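Local structure of MAGE domain-containing protein (7DG2) at residues I105-F110 against L187-K192; A120-L125 against L145-F150; K160-H163 against Y169-R172. The protein is the MAGE-family (Nse3) subunit that joins Nse1 and Nse4 in a subcomplex of the Smc5/6 complex and is probably involved in DNA binding. All blocks are in the same frame, centred on the assembly; numbering follows the deposited sequence.

How the interactions relate
All three contacts lie in the later part of the chain, where helices pack against a three-stranded antiparallel sheet as in winged-helix domains. Interaction 1 joins helices 94-111 and 183-193, and both later contacts fall between its two segments in sequence. Interaction 2, helix 118-127 against 142-152, closes before interaction 3, between strands 156-160 and 169-173, begins. Their centres are about 15 Å (1 and 2), about 21 Å (1 and 3) and about 13 Å (2 and 3) apart. Helix 94-111, which touches both other contacts, and Phe171, which packs on helices 118-127 and 142-152, link them into one helix-and-sheet unit. Nse4 packs beside interaction 1, whereas interaction 3 lies at the surface.

Interaction 1 of 3, residues I105-F110 against L187-K192; sequences ILSLIF and LEFVSK
Phe110 and Ser107, one helical turn apart on helix 94-111, meet Leu187 and Val190 on helix 183-193. The two short helix segments cross at -102°, their axes 10.1 Å apart, a near-perpendicular crossing that brings a few residues of each helix together. Phe110 holds CG anti to its own backbone N (chi1 161°), which sends the ring out toward the other helix; there CE2 comes within 3.7 Å of Leu187 CB, the two side chains crossing at a slant. The same ring also packs on helix 202-209 through Gln204, Asp207 and Ala208. Ser107 is the small residue at the closest approach of the backbones, its CA 6.7 Å from that of Val190. Its hydroxyl lies against hydrocarbon: OG is 3.3 Å from Val190 CG2 and 3.8 Å from Phe189 CD2. That polar atom is hydrogen-bonded back into its own helix, to the carbonyl of Met103. Phe12 of the Nse4 chain packs on Ser107 and Phe7 of that chain on Val190, while Tyr61 of Nse4 meets Phe189 edge-to-face. With no hydrogen bond joining the two segments, the contact rests on van der Waals packing, the Phe110 ring on Leu187 and the Ser107 side chain on Val190, and the buried serine is satisfied within its own helix.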
ATOM      1  N   ILE B 105     -16.913  -1.626  14.937  1.00 18.32           N
ATOM      2  CA  ILE B 105     -17.272  -0.396  15.645  1.00 18.95           C
ATOM      3  C   ILE B 105     -18.389   0.344  14.909  1.00 20.47           C
ATOM      4  O   ILE B 105     -19.366   0.800  15.520  1.00 18.78           O
ATOM      5  CB  ILE B 105     -16.026   0.493  15.830  1.00 18.12           C
ATOM      6  CG1 ILE B 105     -15.006  -0.202  16.732  1.00 19.92           C
ATOM      7  CG2 ILE B 105     -16.406   1.854  16.396  1.00 21.50           C
ATOM      8  CD1 ILE B 105     -13.660   0.531  16.783  1.00 20.13           C
ATOM      9  N   LEU B 106     -18.262   0.486  13.585  1.00 17.25           N
ATOM     10  CA  LEU B 106     -19.335   1.125  12.822  1.00 17.54           C
ATOM     11  C   LEU B 106     -20.650   0.380  13.003  1.00 17.96           C
ATOM     12  O   LEU B 106     -21.725   0.991  13.020  1.00 18.60           O
ATOM     13  CB  LEU B 106     -18.978   1.180  11.332  1.00 15.84           C
ATOM     14  CG  LEU B 106     -17.804   2.085  10.921  1.00 16.76           C
ATOM     15  CD1 LEU B 106     -17.498   1.894   9.436  1.00 15.55           C
ATOM     16  CD2 LEU B 106     -18.123   3.544  11.191  1.00 17.04           C
ATOM     17  N   SER B 107     -20.577  -0.949  13.092  1.00 18.39           N
ATOM     18  CA  SER B 107     -21.775  -1.763  13.258  1.00 20.01           C
ATOM     19  C   SER B 107     -22.489  -1.421  14.556  1.00 20.40           C
ATOM     20  O   SER B 107     -23.702  -1.192  14.562  1.00 22.09           O
ATOM     21  CB  SER B 107     -21.419  -3.250  13.223  1.00 19.11           C
ATOM     22  OG  SER B 107     -20.976  -3.649  11.929  1.00 20.42           O
ATOM     23  N   LEU B 108     -21.747  -1.375  15.666  1.00 21.02           N
ATOM     24  CA  LEU B 108     -22.372  -1.074  16.953  1.00 20.24           C
ATOM     25  C   LEU B 108     -23.020   0.303  16.924  1.00 23.51           C
ATOM     26  O   LEU B 108     -24.173   0.473  17.342  1.00 22.87           O
ATOM     27  CB  LEU B 108     -21.339  -1.168  18.078  1.00 21.29           C
ATOM     28  CG  LEU B 108     -21.921  -0.879  19.474  1.00 25.94           C
ATOM     29  CD1 LEU B 108     -22.942  -1.939  19.836  1.00 26.16           C
ATOM     30  CD2 LEU B 108     -20.833  -0.779  20.551  1.00 21.89           C
ATOM     31  N   ILE B 109     -22.302   1.291  16.399  1.00 20.69           N
ATOM     32  CA  ILE B 109     -22.820   2.653  16.352  1.00 21.31           C
ATOM     33  C   ILE B 109     -24.125   2.698  15.573  1.00 22.31           C
ATOM     34  O   ILE B 109     -25.139   3.215  16.051  1.00 22.89           O
ATOM     35  CB  ILE B 109     -21.771   3.596  15.741  1.00 17.80           C
ATOM     36  CG1 ILE B 109     -20.531   3.688  16.631  1.00 20.44           C
ATOM     37  CG2 ILE B 109     -22.394   4.966  15.449  1.00 20.94           C
ATOM     38  CD1 ILE B 109     -19.378   4.420  15.951  1.00 19.32           C
ATOM     39  N   PHE B 110     -24.122   2.153  14.358  1.00 19.67           N
ATOM     40  CA  PHE B 110     -25.313   2.201  13.522  1.00 19.23           C
ATOM     41  C   PHE B 110     -26.459   1.397  14.132  1.00 22.52           C
ATOM     42  O   PHE B 110     -27.602   1.868  14.176  1.00 23.00           O
ATOM     43  CB  PHE B 110     -24.967   1.691  12.116  1.00 20.78           C
ATOM     44  CG  PHE B 110     -26.165   1.279  11.307  1.00 19.72           C
ATOM     45  CD1 PHE B 110     -27.107   2.215  10.909  1.00 21.85           C
ATOM     46  CD2 PHE B 110     -26.345  -0.052  10.947  1.00 19.77           C
ATOM     47  CE1 PHE B 110     -28.226   1.832  10.163  1.00 23.73           C
ATOM     48  CE2 PHE B 110     -27.454  -0.443  10.201  1.00 20.57           C
ATOM     49  CZ  PHE B 110     -28.395   0.508   9.809  1.00 22.52           C
ATOM     50  N   LEU B 187     -25.501  -2.861   7.569  1.00 17.03           N
ATOM     51  CA  LEU B 187     -26.580  -3.752   7.979  1.00 17.50           C
ATOM     52  C   LEU B 187     -26.451  -5.113   7.309  1.00 16.67           C
ATOM     53  O   LEU B 187     -26.729  -6.152   7.923  1.00 18.77           O
ATOM     54  CB  LEU B 187     -27.932  -3.122   7.654  1.00 19.73           C
ATOM     55  CG  LEU B 187     -29.145  -3.993   8.007  1.00 21.09           C
ATOM     56  CD1 LEU B 187     -29.111  -4.359   9.495  1.00 21.02           C
ATOM     57  CD2 LEU B 187     -30.435  -3.250   7.668  1.00 22.09           C
ATOM     58  N   GLU B 188     -26.034  -5.123   6.041  1.00 19.34           N
ATOM     59  CA  GLU B 188     -25.841  -6.385   5.337  1.00 19.35           C
ATOM     60  C   GLU B 188     -24.696  -7.187   5.938  1.00 17.25           C
ATOM     61  O   GLU B 188     -24.771  -8.416   6.019  1.00 18.08           O
ATOM     62  CB  GLU B 188     -25.609  -6.117   3.848  1.00 19.14           C
ATOM     63  CG  GLU B 188     -26.881  -5.696   3.142  1.00 18.20           C
ATOM     64  CD  GLU B 188     -26.678  -5.220   1.712  1.00 26.14           C
ATOM     65  OE1 GLU B 188     -25.532  -5.208   1.213  1.00 25.13           O
ATOM     66  OE2 GLU B 188     -27.693  -4.854   1.085  1.00 26.19           O
ATOM     67  N   PHE B 189     -23.629  -6.509   6.369  1.00 16.98           N
ATOM     68  CA  PHE B 189     -22.538  -7.182   7.055  1.00 17.50           C
ATOM     69  C   PHE B 189     -23.001  -7.762   8.385  1.00 17.64           C
ATOM     70  O   PHE B 189     -22.749  -8.933   8.685  1.00 20.13           O
ATOM     71  CB  PHE B 189     -21.384  -6.198   7.271  1.00 18.76           C
ATOM     72  CG  PHE B 189     -20.302  -6.723   8.163  1.00 18.28           C
ATOM     73  CD1 PHE B 189     -19.261  -7.477   7.638  1.00 20.48           C
ATOM     74  CD2 PHE B 189     -20.317  -6.459   9.528  1.00 20.87           C
ATOM     75  CE1 PHE B 189     -18.256  -7.962   8.462  1.00 20.74           C
ATOM     76  CE2 PHE B 189     -19.324  -6.946  10.353  1.00 19.11           C
ATOM     77  CZ  PHE B 189     -18.290  -7.698   9.819  1.00 21.06           C
ATOM     78  N   VAL B 190     -23.674  -6.945   9.197  1.00 18.01           N
ATOM     79  CA  VAL B 190     -24.156  -7.411  10.497  1.00 18.68           C
ATOM     80  C   VAL B 190     -25.071  -8.618  10.315  1.00 21.39           C
ATOM     81  O   VAL B 190     -24.930  -9.641  11.003  1.00 22.00           O
ATOM     82  CB  VAL B 190     -24.863  -6.261  11.232  1.00 20.75           C
ATOM     83  CG1 VAL B 190     -25.523  -6.763  12.513  1.00 21.71           C
ATOM     84  CG2 VAL B 190     -23.864  -5.156  11.538  1.00 20.51           C
ATOM     85  N   SER B 191     -25.992  -8.527   9.351  1.00 19.33           N
ATOM     86  CA  SER B 191     -26.909  -9.632   9.071  1.00 20.64           C
ATOM     87  C   SER B 191     -26.159 -10.892   8.666  1.00 21.22           C
ATOM     88  O   SER B 191     -26.483 -11.990   9.131  1.00 22.47           O
ATOM     89  CB  SER B 191     -27.896  -9.230   7.974  1.00 21.36           C
ATOM     90  OG  SER B 191     -28.616  -8.079   8.362  1.00 25.75           O
ATOM     91  N   LYS B 192     -25.157 -10.756   7.793  1.00 20.99           N
ATOM     92  CA  LYS B 192     -24.377 -11.915   7.366  1.00 21.67           C
ATOM     93  C   LYS B 192     -23.667 -12.583   8.540  1.00 22.68           C
ATOM     94  O   LYS B 192     -23.682 -13.814   8.673  1.00 23.08           O
ATOM     95  CB  LYS B 192     -23.367 -11.496   6.296  1.00 20.37           C
ATOM     96  CG  LYS B 192     -22.582 -12.666   5.704  1.00 24.96           C
ATOM     97  CD  LYS B 192     -21.802 -12.230   4.474  1.00 26.97           C
ATOM     98  CE  LYS B 192     -21.100 -13.405   3.821  1.00 31.91           C
ATOM     99  NZ  LYS B 192     -20.427 -12.980   2.564  1.00 33.50           N
TER

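Interaction 2 of 3, residues A120-L125 against L145-F150; sequences AIWEML and LVTEEF
Trp122 of helix 118-127 spans the gap to helix 142-152 and sets the far end of its six-membered ring against Val146. Trp122 CH2 lies 4.0 Å from Val146 CB and is equally close to CG2 of that valine, so the ring corner meets the branch point and one methyl; the two side chains approach from opposite directions. With CG anti to the carbonyl carbon (chi1 -65°), the indole is carried toward helix 142-152. Thr147 adds a looser touch, its methyl CG2 at the edge of the indole near the ring plane, 4.5 Å from CZ2. Ile121 and Leu125 are also directed toward the other helix but make no close contact with segment 145-150. Val146 and Thr147 are buried, and Phe171 of strand 169-173 packs on both and on Ile121, which also touches Ile105 of helix 94-111. Trp122, by contrast, remains partly exposed; it packs on Ile130 and Pro132 as well. The polar atoms are engaged within their own helices, Trp122 NE1 by Glu118 OE2 and Thr147 OG1 by Lys143 O. Helix 142-152 has a wider pi-type turn at 145-149, in which Phe150 N bonds to Leu145 O at 2.9 Å. Helices 118-127 and 142-152 thus pack together over strand 169-173, and helices followed by the hairpin 156-160/169-173 are consistent with a winged-helix unit of the helix-turn-helix clan, to which the MAGE homology domain belongs.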
ATOM      1  N   ALA B 120     -19.478   1.773  25.865  1.00 31.25           N
ATOM      2  CA  ALA B 120     -20.127   0.658  25.186  1.00 32.11           C
ATOM      3  C   ALA B 120     -19.214   0.029  24.143  1.00 30.07           C
ATOM      4  O   ALA B 120     -19.247  -1.187  23.945  1.00 28.20           O
ATOM      5  CB  ALA B 120     -21.431   1.124  24.542  1.00 30.02           C
ATOM      6  N   ILE B 121     -18.393   0.837  23.473  1.00 28.02           N
ATOM      7  CA  ILE B 121     -17.498   0.298  22.456  1.00 30.55           C
ATOM      8  C   ILE B 121     -16.412  -0.565  23.097  1.00 27.47           C
ATOM      9  O   ILE B 121     -16.134  -1.679  22.638  1.00 25.18           O
ATOM     10  CB  ILE B 121     -16.918   1.442  21.602  1.00 27.55           C
ATOM     11  CG1 ILE B 121     -18.006   1.943  20.649  1.00 31.45           C
ATOM     12  CG2 ILE B 121     -15.655   0.995  20.871  1.00 28.21           C
ATOM     13  CD1 ILE B 121     -17.551   2.969  19.664  1.00 37.78           C
ATOM     14  N   TRP B 122     -15.784  -0.081  24.174  1.00 26.12           N
ATOM     15  CA  TRP B 122     -14.758  -0.912  24.800  1.00 26.18           C
ATOM     16  C   TRP B 122     -15.354  -2.144  25.466  1.00 25.24           C
ATOM     17  O   TRP B 122     -14.709  -3.195  25.510  1.00 27.76           O
ATOM     18  CB  TRP B 122     -13.939  -0.098  25.801  1.00 28.39           C
ATOM     19  CG  TRP B 122     -13.164   0.975  25.135  1.00 27.06           C
ATOM     20  CD1 TRP B 122     -13.282   2.320  25.343  1.00 28.27           C
ATOM     21  CD2 TRP B 122     -12.174   0.812  24.107  1.00 25.85           C
ATOM     22  NE1 TRP B 122     -12.414   3.002  24.525  1.00 28.51           N
ATOM     23  CE2 TRP B 122     -11.723   2.100  23.756  1.00 27.47           C
ATOM     24  CE3 TRP B 122     -11.619  -0.298  23.458  1.00 28.17           C
ATOM     25  CZ2 TRP B 122     -10.739   2.314  22.790  1.00 26.83           C
ATOM     26  CZ3 TRP B 122     -10.639  -0.083  22.489  1.00 26.62           C
ATOM     27  CH2 TRP B 122     -10.216   1.215  22.164  1.00 25.95           C
ATOM     28  N   GLU B 123     -16.584  -2.044  25.970  1.00 30.00           N
ATOM     29  CA  GLU B 123     -17.240  -3.206  26.559  1.00 32.57           C
ATOM     30  C   GLU B 123     -17.426  -4.308  25.519  1.00 33.77           C
ATOM     31  O   GLU B 123     -17.099  -5.477  25.763  1.00 33.20           O
ATOM     32  CB  GLU B 123     -18.575  -2.769  27.160  1.00 34.48           C
ATOM     33  CG  GLU B 123     -19.485  -3.878  27.633  1.00 38.56           C
ATOM     34  CD  GLU B 123     -20.750  -3.326  28.271  1.00 46.93           C
ATOM     35  OE1 GLU B 123     -21.031  -3.676  29.438  1.00 53.79           O
ATOM     36  OE2 GLU B 123     -21.450  -2.522  27.613  1.00 46.65           O
ATOM     37  N   MET B 124     -17.927  -3.940  24.337  1.00 29.39           N
ATOM     38  CA  MET B 124     -18.035  -4.888  23.233  1.00 27.24           C
ATOM     39  C   MET B 124     -16.667  -5.443  22.846  1.00 29.79           C
ATOM     40  O   MET B 124     -16.485  -6.661  22.749  1.00 27.75           O
ATOM     41  CB  MET B 124     -18.700  -4.216  22.024  1.00 29.93           C
ATOM     42  CG  MET B 124     -18.757  -5.094  20.765  1.00 28.79           C
ATOM     43  SD  MET B 124     -19.550  -4.289  19.344  1.00 29.01           S
ATOM     44  CE  MET B 124     -18.341  -3.013  18.991  1.00 27.16           C
ATOM     45  N   LEU B 125     -15.691  -4.561  22.621  1.00 26.03           N
ATOM     46  CA  LEU B 125     -14.393  -5.018  22.132  1.00 26.99           C
ATOM     47  C   LEU B 125     -13.683  -5.919  23.137  1.00 28.34           C
ATOM     48  O   LEU B 125     -12.860  -6.756  22.743  1.00 28.05           O
ATOM     49  CB  LEU B 125     -13.512  -3.827  21.771  1.00 27.19           C
ATOM     50  CG  LEU B 125     -13.997  -3.002  20.578  1.00 28.08           C
ATOM     51  CD1 LEU B 125     -12.953  -1.990  20.170  1.00 25.25           C
ATOM     52  CD2 LEU B 125     -14.354  -3.916  19.402  1.00 27.63           C
ATOM     53  N   LEU B 145      -5.387   3.758  17.999  1.00 24.76           N
ATOM     54  CA  LEU B 145      -5.970   3.400  16.706  1.00 23.63           C
ATOM     55  C   LEU B 145      -7.413   3.873  16.608  1.00 22.40           C
ATOM     56  O   LEU B 145      -7.813   4.475  15.603  1.00 21.82           O
ATOM     57  CB  LEU B 145      -5.888   1.885  16.493  1.00 21.55           C
ATOM     58  CG  LEU B 145      -6.577   1.348  15.234  1.00 20.59           C
ATOM     59  CD1 LEU B 145      -5.939   1.965  13.999  1.00 24.74           C
ATOM     60  CD2 LEU B 145      -6.498  -0.176  15.181  1.00 22.48           C
ATOM     61  N   VAL B 146      -8.206   3.627  17.657  1.00 20.75           N
ATOM     62  CA  VAL B 146      -9.641   3.904  17.598  1.00 19.78           C
ATOM     63  C   VAL B 146      -9.950   5.380  17.836  1.00 23.79           C
ATOM     64  O   VAL B 146     -10.793   5.961  17.142  1.00 21.89           O
ATOM     65  CB  VAL B 146     -10.393   2.997  18.589  1.00 21.74           C
ATOM     66  CG1 VAL B 146     -11.853   3.390  18.649  1.00 21.48           C
ATOM     67  CG2 VAL B 146     -10.248   1.523  18.177  1.00 23.18           C
ATOM     68  N   THR B 147      -9.301   6.018  18.819  1.00 21.76           N
ATOM     69  CA  THR B 147      -9.656   7.387  19.181  1.00 21.43           C
ATOM     70  C   THR B 147      -8.843   8.448  18.451  1.00 22.84           C
ATOM     71  O   THR B 147      -9.218   9.626  18.492  1.00 23.92           O
ATOM     72  CB  THR B 147      -9.503   7.618  20.698  1.00 23.87           C
ATOM     73  OG1 THR B 147      -8.116   7.569  21.063  1.00 27.00           O
ATOM     74  CG2 THR B 147     -10.271   6.566  21.470  1.00 28.62           C
ATOM     75  N   GLU B 148      -7.748   8.077  17.790  1.00 24.60           N
ATOM     76  CA  GLU B 148      -6.928   9.049  17.075  1.00 22.35           C
ATOM     77  C   GLU B 148      -6.836   8.718  15.591  1.00 21.58           C
ATOM     78  O   GLU B 148      -7.273   9.523  14.765  1.00 23.14           O
ATOM     79  CB  GLU B 148      -5.524   9.135  17.710  1.00 26.15           C
ATOM     80  CG  GLU B 148      -5.548   9.559  19.185  1.00 30.43           C
ATOM     81  CD  GLU B 148      -4.158   9.729  19.792  1.00 39.57           C
ATOM     82  OE1 GLU B 148      -3.185   9.964  19.041  1.00 38.72           O
ATOM     83  OE2 GLU B 148      -4.043   9.626  21.030  1.00 43.31           O
ATOM     84  N   GLU B 149      -6.314   7.545  15.232  1.00 21.97           N
ATOM     85  CA  GLU B 149      -6.091   7.230  13.822  1.00 21.59           C
ATOM     86  C   GLU B 149      -7.401   7.201  13.045  1.00 19.99           C
ATOM     87  O   GLU B 149      -7.539   7.880  12.019  1.00 20.81           O
ATOM     88  CB  GLU B 149      -5.357   5.897  13.688  1.00 22.43           C
ATOM     89  CG  GLU B 149      -5.112   5.467  12.235  1.00 23.41           C
ATOM     90  CD  GLU B 149      -4.127   4.309  12.125  1.00 28.45           C
ATOM     91  OE1 GLU B 149      -4.231   3.500  11.174  1.00 27.43           O
ATOM     92  OE2 GLU B 149      -3.249   4.203  13.007  1.00 33.98           O
ATOM     93  N   PHE B 150      -8.378   6.417  13.515  1.00 19.04           N
ATOM     94  CA  PHE B 150      -9.675   6.372  12.834  1.00 18.49           C
ATOM     95  C   PHE B 150     -10.347   7.739  12.812  1.00 18.34           C
ATOM     96  O   PHE B 150     -11.107   8.043  11.890  1.00 17.48           O
ATOM     97  CB  PHE B 150     -10.608   5.360  13.501  1.00 20.28           C
ATOM     98  CG  PHE B 150     -10.253   3.914  13.258  1.00 21.18           C
ATOM     99  CD1 PHE B 150      -9.404   3.535  12.222  1.00 21.57           C
ATOM    100  CD2 PHE B 150     -10.810   2.925  14.059  1.00 19.88           C
ATOM    101  CE1 PHE B 150      -9.116   2.194  12.003  1.00 19.39           C
ATOM    102  CE2 PHE B 150     -10.518   1.585  13.858  1.00 18.86           C
ATOM    103  CZ  PHE B 150      -9.673   1.217  12.820  1.00 17.76           C
TER

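Interaction 3 of 3, residues K160-H163 against Y169-R172; sequences KVPH and YEFR
Lys160 and Tyr169 face each other as an antiparallel, non-hydrogen-bonded pair with CA atoms 4.5 Å apart, near the loop that joins strands 156-160 and 169-173. Segment 169-172 is strand throughout. The side chains of the pair diverge where they leave the backbone, yet farther out they run side by side in the same direction. Lys160 lays its extended chain along the tyrosine: CG is 3.4 Å from Tyr169 CE2, and CE reaches to 3.2 Å from Tyr169 OH. The ring of Tyr158 stacks with that of Tyr169. Strands 156-160 and 169-173 with their connecting loop form a beta-hairpin, consistent with the wing of a winged-helix domain, and it projects from the body of the chain. Beyond the pair, Val161 and Glu170 cross at about a right angle. Glu170 CG sits between the backbone N and the carbonyl carbon (chi1 59°), which brings the carboxylate over to the valine, with OE1 3.6 Å from Val161 CG2. Pro162 CD follows more distantly, 4.3 Å from Glu170 OE2. The carboxylate also makes a long, weak ion pair with Lys117.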
ATOM      1  N   LYS B 160     -17.100  14.850  22.897  1.00 35.94           N
ATOM      2  CA  LYS B 160     -17.427  14.942  24.314  1.00 33.38           C
ATOM      3  C   LYS B 160     -18.936  14.902  24.502  1.00 34.09           C
ATOM      4  O   LYS B 160     -19.686  15.560  23.774  1.00 36.36           O
ATOM      5  CB  LYS B 160     -16.859  16.230  24.914  1.00 39.83           C
ATOM      6  CG  LYS B 160     -15.361  16.216  25.112  1.00 44.49           C
ATOM      7  CD  LYS B 160     -14.842  17.590  25.512  1.00 51.90           C
ATOM      8  CE  LYS B 160     -13.334  17.577  25.677  1.00 48.99           C
ATOM      9  NZ  LYS B 160     -12.813  18.916  26.058  1.00 59.24           N
ATOM     10  N   VAL B 161     -19.386  14.107  25.467  1.00 34.93           N
ATOM     11  CA  VAL B 161     -20.810  14.074  25.784  1.00 37.92           C
ATOM     12  C   VAL B 161     -21.134  15.381  26.498  1.00 40.58           C
ATOM     13  O   VAL B 161     -20.533  15.679  27.540  1.00 39.41           O
ATOM     14  CB  VAL B 161     -21.180  12.850  26.633  1.00 38.88           C
ATOM     15  CG1 VAL B 161     -22.669  12.857  26.929  1.00 43.87           C
ATOM     16  CG2 VAL B 161     -20.797  11.560  25.908  1.00 35.26           C
ATOM     17  N   PRO B 162     -22.050  16.192  25.977  1.00 41.75           N
ATOM     18  CA  PRO B 162     -22.272  17.515  26.569  1.00 45.65           C
ATOM     19  C   PRO B 162     -22.921  17.417  27.940  1.00 49.41           C
ATOM     20  O   PRO B 162     -23.774  16.557  28.186  1.00 49.15           O
ATOM     21  CB  PRO B 162     -23.195  18.206  25.558  1.00 45.50           C
ATOM     22  CG  PRO B 162     -23.892  17.087  24.857  1.00 47.36           C
ATOM     23  CD  PRO B 162     -22.904  15.954  24.799  1.00 44.32           C
ATOM     24  N   HIS B 163     -22.483  18.298  28.841  1.00 47.04           N
ATOM     25  CA  HIS B 163     -23.056  18.548  30.161  1.00 48.85           C
ATOM     26  C   HIS B 163     -22.811  17.424  31.161  1.00 53.48           C
ATOM     27  O   HIS B 163     -23.313  17.510  32.286  1.00 56.02           O
ATOM     28  CB  HIS B 163     -24.567  18.823  30.101  1.00 47.33           C
ATOM     29  CG  HIS B 163     -24.951  19.898  29.132  1.00 43.50           C
ATOM     30  ND1 HIS B 163     -24.646  21.228  29.335  1.00 43.00           N
ATOM     31  CD2 HIS B 163     -25.608  19.840  27.949  1.00 42.34           C
ATOM     32  CE1 HIS B 163     -25.100  21.941  28.320  1.00 40.49           C
ATOM     33  NE2 HIS B 163     -25.687  21.124  27.464  1.00 40.98           N
ATOM     34  N   TYR B 169     -16.949  10.443  26.527  1.00 37.29           N
ATOM     35  CA  TYR B 169     -16.938  10.564  25.077  1.00 33.73           C
ATOM     36  C   TYR B 169     -17.910   9.584  24.431  1.00 33.10           C
ATOM     37  O   TYR B 169     -18.193   8.509  24.969  1.00 29.89           O
ATOM     38  CB  TYR B 169     -15.531  10.332  24.522  1.00 34.07           C
ATOM     39  CG  TYR B 169     -14.597  11.496  24.748  1.00 34.93           C
ATOM     40  CD1 TYR B 169     -13.888  11.620  25.930  1.00 37.50           C
ATOM     41  CD2 TYR B 169     -14.435  12.476  23.775  1.00 37.90           C
ATOM     42  CE1 TYR B 169     -13.038  12.692  26.136  1.00 40.47           C
ATOM     43  CE2 TYR B 169     -13.584  13.540  23.967  1.00 38.07           C
ATOM     44  CZ  TYR B 169     -12.891  13.646  25.151  1.00 40.55           C
ATOM     45  OH  TYR B 169     -12.046  14.713  25.351  1.00 49.05           O
ATOM     46  N   GLU B 170     -18.418   9.969  23.263  1.00 29.36           N
ATOM     47  CA  GLU B 170     -19.262   9.099  22.458  1.00 27.06           C
ATOM     48  C   GLU B 170     -18.801   9.143  21.006  1.00 26.55           C
ATOM     49  O   GLU B 170     -18.150  10.092  20.562  1.00 26.92           O
ATOM     50  CB  GLU B 170     -20.738   9.492  22.559  1.00 28.71           C
ATOM     51  CG  GLU B 170     -21.021  10.912  22.115  1.00 33.54           C
ATOM     52  CD  GLU B 170     -22.386  11.393  22.561  1.00 38.75           C
ATOM     53  OE1 GLU B 170     -23.073  10.641  23.287  1.00 40.65           O
ATOM     54  OE2 GLU B 170     -22.768  12.518  22.181  1.00 47.55           O
ATOM     55  N   PHE B 171     -19.161   8.100  20.266  1.00 27.05           N
ATOM     56  CA  PHE B 171     -18.711   7.917  18.895  1.00 26.48           C
ATOM     57  C   PHE B 171     -19.878   8.012  17.923  1.00 24.42           C
ATOM     58  O   PHE B 171     -20.977   7.522  18.203  1.00 24.15           O
ATOM     59  CB  PHE B 171     -18.055   6.554  18.718  1.00 26.10           C
ATOM     60  CG  PHE B 171     -16.678   6.437  19.289  1.00 29.63           C
ATOM     61  CD1 PHE B 171     -15.570   6.789  18.531  1.00 27.59           C
ATOM     62  CD2 PHE B 171     -16.478   5.893  20.550  1.00 30.19           C
ATOM     63  CE1 PHE B 171     -14.293   6.623  19.032  1.00 30.68           C
ATOM     64  CE2 PHE B 171     -15.205   5.720  21.053  1.00 31.13           C
ATOM     65  CZ  PHE B 171     -14.116   6.094  20.302  1.00 31.83           C
ATOM     66  N   ARG B 172     -19.623   8.618  16.762  1.00 20.45           N
ATOM     67  CA  ARG B 172     -20.523   8.560  15.618  1.00 19.95           C
ATOM     68  C   ARG B 172     -19.704   8.165  14.394  1.00 19.43           C
ATOM     69  O   ARG B 172     -18.472   8.195  14.419  1.00 19.48           O
ATOM     70  CB  ARG B 172     -21.216   9.910  15.370  1.00 26.84           C
ATOM     71  CG  ARG B 172     -21.898  10.515  16.592  1.00 28.21           C
ATOM     72  CD  ARG B 172     -22.635  11.801  16.220  1.00 29.99           C
ATOM     73  NE  ARG B 172     -23.654  11.553  15.201  1.00 36.91           N
ATOM     74  CZ  ARG B 172     -24.907  11.197  15.472  1.00 38.28           C
ATOM     75  NH1 ARG B 172     -25.290  11.050  16.735  1.00 36.27           N
ATOM     76  NH2 ARG B 172     -25.777  10.982  14.488  1.00 32.03           N
TER